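Local coordinates for cyclic nucleotide-binding protein (Brucella abortus biovar 1, PDB 5D1I), which is of unestablished function but carries a cyclic nucleotide-binding-type beta barrel domain and may act as a DNA-binding transcription factor, at the interface of chains A and B. Sequence-based numbering; all coordinates share one arbitrary frame. Chains: chain A/B, Cyclic nucleotide-binding protein.

The interface of chains A and B. Residues chain A 70, 81-82, 102-103; chain B 25-27.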
# COMPACT_ATOMS: atom_id res chain seq x y z
N LEU A 70 -16.32 -0.36 -1.51
CA LEU A 70 -16.24 0.01 -0.10
C LEU A 70 -17.42 0.88 0.26
O LEU A 70 -17.80 1.77 -0.51
CB LEU A 70 -14.93 0.76 0.19
CG LEU A 70 -13.63 0.09 -0.24
CD1 LEU A 70 -12.44 0.94 0.19
CD2 LEU A 70 -13.53 -1.31 0.35
N ILE A 81 -18.79 4.27 -0.76
CA ILE A 81 -17.65 5.18 -0.70
C ILE A 81 -17.00 5.28 -2.07
O ILE A 81 -17.06 6.32 -2.72
CB ILE A 81 -16.60 4.71 0.33
CG1 ILE A 81 -17.23 4.56 1.71
CG2 ILE A 81 -15.44 5.69 0.38
CD1 ILE A 81 -16.28 4.04 2.75
N ARG A 82 -16.39 4.18 -2.50
CA ARG A 82 -15.69 4.11 -3.78
C ARG A 82 -15.36 2.65 -4.09
O ARG A 82 -15.35 1.81 -3.19
CB ARG A 82 -14.41 4.94 -3.74
CG ARG A 82 -13.34 4.34 -2.84
CD ARG A 82 -12.06 5.17 -2.81
NE ARG A 82 -10.91 4.32 -2.50
CZ ARG A 82 -10.52 4.03 -1.26
NH1 ARG A 82 -11.18 4.53 -0.23
NH2 ARG A 82 -9.48 3.24 -1.06
N LEU A 102 -12.72 -0.39 8.98
CA LEU A 102 -13.15 1.00 8.83
C LEU A 102 -14.37 1.15 7.93
O LEU A 102 -15.15 2.10 8.07
CB LEU A 102 -12.00 1.84 8.27
CG LEU A 102 -10.82 2.07 9.21
CD1 LEU A 102 -9.74 2.90 8.52
CD2 LEU A 102 -11.28 2.76 10.49
N THR A 103 -14.53 0.23 6.99
CA THR A 103 -15.67 0.26 6.07
C THR A 103 -16.26 -1.13 5.88
O THR A 103 -15.69 -2.12 6.34
CB THR A 103 -15.27 0.79 4.68
OG1 THR A 103 -14.65 -0.28 3.95
CG2 THR A 103 -14.30 1.96 4.79
N GLU B 25 -7.08 3.87 2.86
CA GLU B 25 -8.11 2.84 2.64
C GLU B 25 -9.54 3.37 2.70
O GLU B 25 -10.35 3.08 1.82
CB GLU B 25 -7.95 1.71 3.66
CG GLU B 25 -9.06 0.67 3.64
CD GLU B 25 -9.01 -0.25 4.86
OE1 GLU B 25 -7.90 -0.66 5.26
OE2 GLU B 25 -10.09 -0.55 5.42
N SER B 26 -9.83 4.13 3.75
CA SER B 26 -11.20 4.58 4.00
C SER B 26 -11.47 5.99 3.47
O SER B 26 -12.51 6.57 3.78
CB SER B 26 -11.48 4.55 5.50
OG SER B 26 -10.69 5.52 6.19
N PHE B 27 -10.54 6.53 2.69
CA PHE B 27 -10.72 7.88 2.16
C PHE B 27 -11.88 7.94 1.17
O PHE B 27 -12.12 7.01 0.41
CB PHE B 27 -9.44 8.39 1.48
CG PHE B 27 -8.43 8.95 2.44
CD1 PHE B 27 -8.56 8.77 3.81
CD2 PHE B 27 -7.34 9.68 1.97
CE1 PHE B 27 -7.62 9.28 4.68
CE2 PHE B 27 -6.40 10.20 2.84
CZ PHE B 27 -6.54 10.00 4.20
O HOH W 1 -10.09 -1.45 7.86
O HOH W 2 -12.35 -1.94 5.90
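B:Ser26 meets A:Leu102 and A:Thr103 with its side chain, while B:Glu25 beside it reaches chain A through water and through its backbone. B:Glu25 to B:Phe27 form a loop that follows the 3-10 helix 22-24 and leads to helix 29-38. This loop packs against the barrel of chain A. CB of B:Ser26 lies 3.9 Å from the methyl CD1 of A:Leu102. The same CB lies 3.9 Å from the methyl CG2 of A:Thr103, so two apolar branches touch one small side chain. CD1 of A:Leu102 also packs against the hydroxyl OG of B:Ser26, at 3.6 Å.

The side chain of B:Glu25 is stretched out, with CG anti to the backbone N (chi1 173°). This carries the carboxylate toward the backbone of A:Leu102 and A:Thr103. Its oxygen OE2 binds two waters, which are also bonded to each other. One water joins the backbone N of A:Leu102 in an almost straight bond. The other joins the backbone N of A:Thr103. The carboxylate is thus linked indirectly to two successive amides.

A:Arg82, from strand 77-84, grips the backbone of the same loop. Its NH1 donates to the carbonyl O of B:Glu25 at 2.6 Å. This oxygen lies near the guanidinium plane, but NH1 stands above its carbonyl plane. NH1 also donates to the carbonyl O of B:Phe27 at 2.7 Å, in a strongly bent bond (123° at H). That oxygen is used on a lone pair, and it is tilted from the guanidinium. CD1 of A:Leu70 lies over the rim of one guanidinium face, 3.6 Å above the plane, and may help fix its rotation.

The patch ties the 25-27 loop of one copy to the barrel of the other. Its twin repeats this across the two-fold axis. It helps hold the deposited dimer together, though the structure alone does not show that this dimer forms in the cell.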